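Local atomic coordinates of aromatic-amino-acid:2-oxoglutarate transaminase (Candida albicans, PDB entry 6HND), a protein that probably transfers the amino group of aromatic amino acids, and perhaps of 2-aminoadipate, to a 2-oxo acid, using pyridoxal 5'-phosphate as cofactor. Residues H48-D62 against T105-T117. Numbering follows the deposited sequence.
Sequences HGFFPIDSIDVNLVD and TPQSTVHISRHTT
His48 turns a ring face to the edge of His115 in an offset T-shaped stack, planes at 88°, while Arg114 NH1 meets the edge of the His48 ring in its plane, 3.1 Å from ND1. Over one face of His115 lies Arg114 CG. Arginine suits this corner because its flat head serves several acceptors along its rim: NH1 also donates to His48 O, and NE and NH2 both grip Asp54 OD1 side-on, NH2 at 2.8 Å in a salt bridge. A bend at chi3 (-70°) after an extended start turns the guanidinium back to Asp54, and a water accepts from NH2.

Further along, strands 53-60 and 109-113 form an antiparallel ribbon, with Ile56-Ile112 and Val58-Val110 as hydrogen-bonded pairs. Beta-branched, these four suit extended strands and, with Leu60, form the apolar face, where Ile56 and Ile112 pack on helix 124-127 and Ile56 and Val58 on helix 375-388. The other face bonds across the ribbon and to the second subunit, so donors and acceptors fit there. His111 ND1 donates in its ring plane to Asp57 OD1 (2.7 Å, 167°), and Thr109 OG1 donates to Asn59 OD1 at 3.0 Å. Asn59 ND2 bonds Ser55 OG and Asp57 OD2 of the second subunit; strand 53-60 pairs antiparallel with a strand there, extending the sheet across the interface.

Arg114, held by carboxylate, imidazole and carbonyl, probably stays charged, and His48 ND1, accepting from NH1, is probably unprotonated.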
ATOM      1  N   HIS B  48       2.978 -21.302  -8.059  1.00 38.36           N
ATOM      2  CA  HIS B  48       1.604 -21.242  -7.491  1.00 40.58           C
ATOM      3  C   HIS B  48       1.263 -22.514  -6.695  1.00 40.36           C
ATOM      4  O   HIS B  48       0.363 -22.423  -5.859  1.00 36.86           O
ATOM      5  CB  HIS B  48       0.555 -20.934  -8.571  1.00 39.73           C
ATOM      6  CG  HIS B  48       0.399 -22.010  -9.586  1.00 43.06           C
ATOM      7  ND1 HIS B  48      -0.404 -23.119  -9.365  1.00 43.86           N
ATOM      8  CD2 HIS B  48       0.955 -22.160 -10.810  1.00 42.06           C
ATOM      9  CE1 HIS B  48      -0.319 -23.915 -10.409  1.00 47.50           C
ATOM     10  NE2 HIS B  48       0.504 -23.341 -11.318  1.00 43.52           N
ATOM     11  N   GLY B  49       1.938 -23.650  -6.927  1.00 42.01           N
ATOM     12  CA  GLY B  49       1.692 -24.902  -6.173  1.00 39.32           C
ATOM     13  C   GLY B  49       1.914 -24.739  -4.662  1.00 42.23           C
ATOM     14  O   GLY B  49       1.319 -25.512  -3.873  1.00 37.83           O
ATOM     15  N   PHE B  50       2.757 -23.785  -4.270  1.00 34.95           N
ATOM     16  CA  PHE B  50       3.057 -23.456  -2.866  1.00 36.12           C
ATOM     17  C   PHE B  50       1.912 -22.699  -2.182  1.00 36.07           C
ATOM     18  O   PHE B  50       1.926 -22.624  -0.956  1.00 34.30           O
ATOM     19  CB  PHE B  50       4.322 -22.603  -2.811  1.00 38.52           C
ATOM     20  CG  PHE B  50       5.596 -23.364  -3.082  1.00 36.90           C
ATOM     21  CD1 PHE B  50       6.021 -24.357  -2.212  1.00 40.11           C
ATOM     22  CD2 PHE B  50       6.352 -23.103  -4.207  1.00 38.60           C
ATOM     23  CE1 PHE B  50       7.193 -25.063  -2.450  1.00 42.34           C
ATOM     24  CE2 PHE B  50       7.521 -23.809  -4.448  1.00 40.92           C
ATOM     25  CZ  PHE B  50       7.944 -24.787  -3.571  1.00 40.05           C
ATOM     26  N   PHE B  51       0.971 -22.113  -2.918  1.00 34.88           N
ATOM     27  CA  PHE B  51      -0.057 -21.214  -2.325  1.00 36.40           C
ATOM     28  C   PHE B  51      -1.092 -22.048  -1.572  1.00 37.90           C
ATOM     29  O   PHE B  51      -1.637 -23.003  -2.129  1.00 38.72           O
ATOM     30  CB  PHE B  51      -0.754 -20.380  -3.396  1.00 36.94           C
ATOM     31  CG  PHE B  51       0.127 -19.536  -4.269  1.00 34.01           C
ATOM     32  CD1 PHE B  51       1.419 -19.198  -3.889  1.00 34.45           C
ATOM     33  CD2 PHE B  51      -0.361 -19.052  -5.469  1.00 36.00           C
ATOM     34  CE1 PHE B  51       2.200 -18.398  -4.703  1.00 35.17           C
ATOM     35  CE2 PHE B  51       0.420 -18.239  -6.275  1.00 35.08           C
ATOM     36  CZ  PHE B  51       1.695 -17.906  -5.891  1.00 34.98           C
ATOM     37  N   PRO B  52      -1.419 -21.701  -0.306  1.00 34.76           N
ATOM     38  CA  PRO B  52      -2.404 -22.451   0.469  1.00 38.71           C
ATOM     39  C   PRO B  52      -3.817 -22.433  -0.133  1.00 37.89           C
ATOM     40  O   PRO B  52      -4.562 -23.351   0.124  1.00 44.06           O
ATOM     41  CB  PRO B  52      -2.425 -21.749   1.848  1.00 41.81           C
ATOM     42  CG  PRO B  52      -1.172 -20.914   1.893  1.00 38.90           C
ATOM     43  CD  PRO B  52      -0.868 -20.572   0.448  1.00 37.36           C
ATOM     44  N   ILE B  53      -4.154 -21.400  -0.905  1.00 36.64           N
ATOM     45  CA  ILE B  53      -5.542 -21.125  -1.388  1.00 37.66           C
ATOM     46  C   ILE B  53      -5.663 -21.669  -2.803  1.00 37.64           C
ATOM     47  O   ILE B  53      -4.953 -21.142  -3.658  1.00 37.14           O
ATOM     48  CB  ILE B  53      -5.870 -19.615  -1.378  1.00 38.79           C
ATOM     49  CG1 ILE B  53      -5.844 -19.014   0.036  1.00 38.24           C
ATOM     50  CG2 ILE B  53      -7.191 -19.381  -2.077  1.00 39.63           C
ATOM     51  CD1 ILE B  53      -5.892 -17.499   0.098  1.00 34.85           C
ATOM     52  N   ASP B  54      -6.544 -22.654  -3.017  1.00 41.31           N
ATOM     53  CA  ASP B  54      -6.802 -23.303  -4.334  1.00 42.78           C
ATOM     54  C   ASP B  54      -7.983 -22.631  -5.066  1.00 40.97           C
ATOM     55  O   ASP B  54      -7.938 -22.543  -6.332  1.00 38.50           O
ATOM     56  CB  ASP B  54      -7.061 -24.798  -4.134  1.00 47.80           C
ATOM     57  CG  ASP B  54      -7.152 -25.586  -5.423  1.00 46.97           C
ATOM     58  OD1 ASP B  54      -6.105 -25.808  -6.046  1.00 52.01           O
ATOM     59  OD2 ASP B  54      -8.282 -25.914  -5.813  1.00 52.44           O
ATOM     60  N   SER B  55      -9.011 -22.193  -4.332  1.00 35.44           N
ATOM     61  CA  SER B  55     -10.186 -21.487  -4.917  1.00 40.54           C
ATOM     62  C   SER B  55     -10.898 -20.638  -3.849  1.00 40.05           C
ATOM     63  O   SER B  55     -10.731 -20.897  -2.650  1.00 40.57           O
ATOM     64  CB  SER B  55     -11.150 -22.455  -5.603  1.00 39.81           C
ATOM     65  OG  SER B  55     -12.026 -23.111  -4.675  1.00 39.25           O
ATOM     66  N   ILE B  56     -11.684 -19.665  -4.295  1.00 39.40           N
ATOM     67  CA  ILE B  56     -12.444 -18.721  -3.421  1.00 41.94           C
ATOM     68  C   ILE B  56     -13.859 -18.600  -3.997  1.00 37.23           C
ATOM     69  O   ILE B  56     -13.990 -18.487  -5.223  1.00 37.40           O
ATOM     70  CB  ILE B  56     -11.731 -17.355  -3.294  1.00 39.19           C
ATOM     71  CG1 ILE B  56     -10.303 -17.521  -2.768  1.00 40.05           C
ATOM     72  CG2 ILE B  56     -12.527 -16.389  -2.433  1.00 36.64           C
ATOM     73  CD1 ILE B  56      -9.564 -16.214  -2.645  1.00 39.40           C
ATOM     74  N   ASP B  57     -14.863 -18.727  -3.137  1.00 34.39           N
ATOM     75  CA  ASP B  57     -16.280 -18.446  -3.462  1.00 36.48           C
ATOM     76  C   ASP B  57     -16.604 -17.138  -2.771  1.00 36.11           C
ATOM     77  O   ASP B  57     -16.374 -17.048  -1.545  1.00 39.97           O
ATOM     78  CB  ASP B  57     -17.193 -19.586  -3.008  1.00 41.44           C
ATOM     79  CG  ASP B  57     -16.850 -20.893  -3.693  1.00 40.50           C
ATOM     80  OD1 ASP B  57     -16.969 -20.925  -4.932  1.00 45.23           O
ATOM     81  OD2 ASP B  57     -16.417 -21.836  -2.995  1.00 43.31           O
ATOM     82  N   VAL B  58     -17.008 -16.142  -3.546  1.00 39.28           N
ATOM     83  CA  VAL B  58     -17.369 -14.792  -3.031  1.00 38.63           C
ATOM     84  C   VAL B  58     -18.886 -14.718  -3.139  1.00 39.44           C
ATOM     85  O   VAL B  58     -19.376 -14.717  -4.274  1.00 33.90           O
ATOM     86  CB  VAL B  58     -16.679 -13.657  -3.820  1.00 37.60           C
ATOM     87  CG1 VAL B  58     -17.059 -12.286  -3.282  1.00 36.05           C
ATOM     88  CG2 VAL B  58     -15.164 -13.823  -3.812  1.00 40.26           C
ATOM     89  N   ASN B  59     -19.562 -14.703  -1.991  1.00 39.36           N
ATOM     90  CA  ASN B  59     -21.040 -14.756  -1.864  1.00 40.19           C
ATOM     91  C   ASN B  59     -21.559 -13.328  -1.646  1.00 40.63           C
ATOM     92  O   ASN B  59     -21.074 -12.655  -0.703  1.00 40.24           O
ATOM     93  CB  ASN B  59     -21.452 -15.713  -0.740  1.00 39.82           C
ATOM     94  CG  ASN B  59     -20.669 -17.005  -0.786  1.00 40.82           C
ATOM     95  OD1 ASN B  59     -20.518 -17.589  -1.859  1.00 41.07           O
ATOM     96  ND2 ASN B  59     -20.157 -17.441   0.358  1.00 35.93           N
ATOM     97  N   LEU B  60     -22.498 -12.899  -2.496  1.00 38.47           N
ATOM     98  CA  LEU B  60     -22.869 -11.476  -2.669  1.00 44.56           C
ATOM     99  C   LEU B  60     -24.320 -11.226  -2.253  1.00 42.25           C
ATOM    100  O   LEU B  60     -25.099 -12.183  -2.083  1.00 45.67           O
ATOM    101  CB  LEU B  60     -22.665 -11.093  -4.131  1.00 45.57           C
ATOM    102  CG  LEU B  60     -21.271 -11.366  -4.685  1.00 48.41           C
ATOM    103  CD1 LEU B  60     -21.308 -11.274  -6.191  1.00 50.90           C
ATOM    104  CD2 LEU B  60     -20.240 -10.384  -4.115  1.00 46.33           C
ATOM    105  N   VAL B  61     -24.633  -9.955  -2.075  1.00 41.18           N
ATOM    106  CA  VAL B  61     -26.022  -9.444  -1.940  1.00 43.80           C
ATOM    107  C   VAL B  61     -26.414  -8.929  -3.318  1.00 44.60           C
ATOM    108  O   VAL B  61     -25.503  -8.661  -4.115  1.00 50.20           O
ATOM    109  CB  VAL B  61     -26.124  -8.370  -0.841  1.00 42.60           C
ATOM    110  CG1 VAL B  61     -25.704  -8.949   0.492  1.00 44.30           C
ATOM    111  CG2 VAL B  61     -25.319  -7.107  -1.152  1.00 43.64           C
ATOM    112  N   ASP B  62     -27.715  -8.853  -3.592  1.00 51.94           N
ATOM    113  CA  ASP B  62     -28.274  -8.331  -4.868  1.00 53.47           C
ATOM    114  C   ASP B  62     -28.542  -6.833  -4.729  1.00 50.16           C
ATOM    115  O   ASP B  62     -28.503  -6.122  -5.756  1.00 54.26           O
ATOM    116  CB  ASP B  62     -29.530  -9.103  -5.247  1.00 57.48           C
ATOM    117  CG  ASP B  62     -29.201 -10.556  -5.463  1.00 58.17           C
ATOM    118  OD1 ASP B  62     -28.318 -10.831  -6.308  1.00 61.95           O
ATOM    119  OD2 ASP B  62     -29.775 -11.373  -4.747  1.00 61.35           O
ATOM    120  N   THR B 105     -34.939 -17.334  -5.098  1.00 89.59           N
ATOM    121  CA  THR B 105     -33.717 -17.020  -5.898  1.00 86.08           C
ATOM    122  C   THR B 105     -32.495 -17.569  -5.161  1.00 82.72           C
ATOM    123  O   THR B 105     -32.281 -17.249  -3.990  1.00 74.41           O
ATOM    124  CB  THR B 105     -33.545 -15.507  -6.131  1.00 86.98           C
ATOM    125  OG1 THR B 105     -34.715 -14.807  -5.708  1.00 94.72           O
ATOM    126  CG2 THR B 105     -33.270 -15.140  -7.573  1.00 84.25           C
ATOM    127  N   PRO B 106     -31.651 -18.411  -5.803  1.00 80.13           N
ATOM    128  CA  PRO B 106     -30.314 -18.694  -5.271  1.00 74.87           C
ATOM    129  C   PRO B 106     -29.496 -17.407  -5.028  1.00 68.50           C
ATOM    130  O   PRO B 106     -29.655 -16.421  -5.739  1.00 53.13           O
ATOM    131  CB  PRO B 106     -29.667 -19.584  -6.347  1.00 80.88           C
ATOM    132  CG  PRO B 106     -30.839 -20.203  -7.087  1.00 78.81           C
ATOM    133  CD  PRO B 106     -31.940 -19.162  -7.035  1.00 80.54           C
ATOM    134  N   GLN B 107     -28.653 -17.425  -3.995  1.00 60.07           N
ATOM    135  CA  GLN B 107     -27.710 -16.329  -3.690  1.00 52.68           C
ATOM    136  C   GLN B 107     -26.698 -16.221  -4.840  1.00 48.17           C
ATOM    137  O   GLN B 107     -26.296 -17.261  -5.406  1.00 45.54           O
ATOM    138  CB  GLN B 107     -27.018 -16.579  -2.353  1.00 52.90           C
ATOM    139  CG  GLN B 107     -26.144 -15.416  -1.933  1.00 51.29           C
ATOM    140  CD  GLN B 107     -25.384 -15.661  -0.660  1.00 50.56           C
ATOM    141  OE1 GLN B 107     -25.296 -16.784  -0.159  1.00 51.92           O
ATOM    142  NE2 GLN B 107     -24.819 -14.586  -0.136  1.00 51.57           N
ATOM    143  N   SER B 108     -26.346 -14.992  -5.202  1.00 48.50           N
ATOM    144  CA  SER B 108     -25.300 -14.685  -6.203  1.00 47.94           C
ATOM    145  C   SER B 108     -23.951 -15.041  -5.588  1.00 44.67           C
ATOM    146  O   SER B 108     -23.702 -14.674  -4.421  1.00 38.72           O
ATOM    147  CB  SER B 108     -25.341 -13.257  -6.621  1.00 52.83           C
ATOM    148  OG  SER B 108     -26.512 -12.993  -7.372  1.00 55.21           O
ATOM    149  N   THR B 109     -23.150 -15.800  -6.325  1.00 43.19           N
ATOM    150  CA  THR B 109     -21.803 -16.233  -5.893  1.00 44.71           C
ATOM    151  C   THR B 109     -20.859 -16.185  -7.099  1.00 39.46           C
ATOM    152  O   THR B 109     -21.271 -16.499  -8.226  1.00 43.18           O
ATOM    153  CB  THR B 109     -21.901 -17.578  -5.156  1.00 47.24           C
ATOM    154  OG1 THR B 109     -20.566 -17.954  -4.796  1.00 47.38           O
ATOM    155  CG2 THR B 109     -22.588 -18.647  -5.977  1.00 47.55           C
ATOM    156  N   VAL B 110     -19.636 -15.753  -6.874  1.00 37.70           N
ATOM    157  CA  VAL B 110     -18.550 -15.811  -7.890  1.00 38.33           C
ATOM    158  C   VAL B 110     -17.508 -16.824  -7.391  1.00 35.90           C
ATOM    159  O   VAL B 110     -17.097 -16.757  -6.218  1.00 39.42           O
ATOM    160  CB  VAL B 110     -17.979 -14.404  -8.118  1.00 40.29           C
ATOM    161  CG1 VAL B 110     -16.814 -14.381  -9.097  1.00 45.40           C
ATOM    162  CG2 VAL B 110     -19.077 -13.461  -8.574  1.00 46.93           C
ATOM    163  N   HIS B 111     -17.116 -17.747  -8.248  1.00 36.56           N
ATOM    164  CA  HIS B 111     -16.048 -18.737  -7.966  1.00 39.53           C
ATOM    165  C   HIS B 111     -14.752 -18.267  -8.635  1.00 41.58           C
ATOM    166  O   HIS B 111     -14.744 -18.000  -9.866  1.00 40.27           O
ATOM    167  CB  HIS B 111     -16.480 -20.131  -8.437  1.00 37.98           C
ATOM    168  CG  HIS B 111     -15.469 -21.173  -8.141  1.00 36.10           C
ATOM    169  ND1 HIS B 111     -15.413 -21.779  -6.911  1.00 38.03           N
ATOM    170  CD2 HIS B 111     -14.447 -21.668  -8.883  1.00 35.35           C
ATOM    171  CE1 HIS B 111     -14.409 -22.650  -6.901  1.00 37.94           C
ATOM    172  NE2 HIS B 111     -13.795 -22.595  -8.108  1.00 36.67           N
ATOM    173  N   ILE B 112     -13.693 -18.147  -7.843  1.00 41.89           N
ATOM    174  CA  ILE B 112     -12.345 -17.747  -8.332  1.00 42.14           C
ATOM    175  C   ILE B 112     -11.469 -18.993  -8.295  1.00 41.18           C
ATOM    176  O   ILE B 112     -11.152 -19.455  -7.187  1.00 45.21           O
ATOM    177  CB  ILE B 112     -11.767 -16.592  -7.493  1.00 42.89           C
ATOM    178  CG1 ILE B 112     -12.735 -15.401  -7.435  1.00 39.91           C
ATOM    179  CG2 ILE B 112     -10.382 -16.222  -8.028  1.00 45.61           C
ATOM    180  CD1 ILE B 112     -12.278 -14.252  -6.559  1.00 38.03           C
ATOM    181  N   SER B 113     -11.116 -19.518  -9.464  1.00 44.09           N
ATOM    182  CA  SER B 113     -10.339 -20.779  -9.629  1.00 44.36           C
ATOM    183  C   SER B 113      -8.836 -20.468  -9.721  1.00 39.91           C
ATOM    184  O   SER B 113      -8.455 -19.296 -10.021  1.00 40.85           O
ATOM    185  CB  SER B 113     -10.845 -21.542 -10.845  1.00 46.64           C
ATOM    186  OG  SER B 113     -10.809 -20.726 -12.015  1.00 46.85           O
ATOM    187  N   ARG B 114      -8.009 -21.488  -9.518  1.00 38.31           N
ATOM    188  CA  ARG B 114      -6.541 -21.398  -9.673  1.00 37.29           C
ATOM    189  C   ARG B 114      -6.222 -20.860 -11.065  1.00 39.98           C
ATOM    190  O   ARG B 114      -5.343 -19.973 -11.159  1.00 44.19           O
ATOM    191  CB  ARG B 114      -5.878 -22.749  -9.409  1.00 38.69           C
ATOM    192  CG  ARG B 114      -4.355 -22.707  -9.412  1.00 36.52           C
ATOM    193  CD  ARG B 114      -3.773 -24.091  -9.176  1.00 37.92           C
ATOM    194  NE  ARG B 114      -4.005 -24.544  -7.803  1.00 39.17           N
ATOM    195  CZ  ARG B 114      -3.246 -24.253  -6.744  1.00 40.88           C
ATOM    196  NH1 ARG B 114      -2.145 -23.532  -6.870  1.00 42.35           N
ATOM    197  NH2 ARG B 114      -3.584 -24.708  -5.549  1.00 43.40           N
ATOM    198  N   HIS B 115      -6.930 -21.324 -12.099  1.00 42.09           N
ATOM    199  CA  HIS B 115      -6.590 -21.042 -13.524  1.00 43.63           C
ATOM    200  C   HIS B 115      -7.822 -20.571 -14.281  1.00 43.38           C
ATOM    201  O   HIS B 115      -8.888 -21.168 -14.074  1.00 47.53           O
ATOM    202  CB  HIS B 115      -6.011 -22.277 -14.245  1.00 40.17           C
ATOM    203  CG  HIS B 115      -4.763 -22.809 -13.622  1.00 42.44           C
ATOM    204  ND1 HIS B 115      -3.546 -22.174 -13.756  1.00 36.76           N
ATOM    205  CD2 HIS B 115      -4.545 -23.909 -12.863  1.00 42.68           C
ATOM    206  CE1 HIS B 115      -2.628 -22.885 -13.136  1.00 39.53           C
ATOM    207  NE2 HIS B 115      -3.210 -23.937 -12.558  1.00 40.90           N
ATOM    208  N   THR B 116      -7.640 -19.584 -15.163  1.00 44.37           N
ATOM    209  CA  THR B 116      -8.675 -19.104 -16.106  1.00 44.22           C
ATOM    210  C   THR B 116      -8.014 -18.765 -17.440  1.00 45.82           C
ATOM    211  O   THR B 116      -6.820 -18.419 -17.423  1.00 45.11           O
ATOM    212  CB  THR B 116      -9.400 -17.892 -15.521  1.00 45.07           C
ATOM    213  OG1 THR B 116     -10.638 -17.767 -16.220  1.00 44.44           O
ATOM    214  CG2 THR B 116      -8.593 -16.617 -15.640  1.00 48.19           C
ATOM    215  N   THR B 117      -8.773 -18.833 -18.538  1.00 48.61           N
ATOM    216  CA  THR B 117      -8.381 -18.316 -19.885  1.00 53.12           C
ATOM    217  C   THR B 117      -9.308 -17.159 -20.293  1.00 54.13           C
ATOM    218  O   THR B 117      -9.212 -16.693 -21.448  1.00 54.47           O
ATOM    219  CB  THR B 117      -8.412 -19.460 -20.909  1.00 54.88           C
ATOM    220  OG1 THR B 117      -9.718 -20.036 -20.865  1.00 53.23           O
ATOM    221  CG2 THR B 117      -7.386 -20.536 -20.616  1.00 58.36           C
TER
HETATM  222  O   HOH W   1      -1.254 -24.805  -4.084  1.00 37.16           O
HETATM  223  O   HOH W   2      -9.116 -23.805  -8.559  1.00 47.65           O
HETATM  224  O   HOH W   3     -18.914 -19.659  -6.026  1.00 54.12           O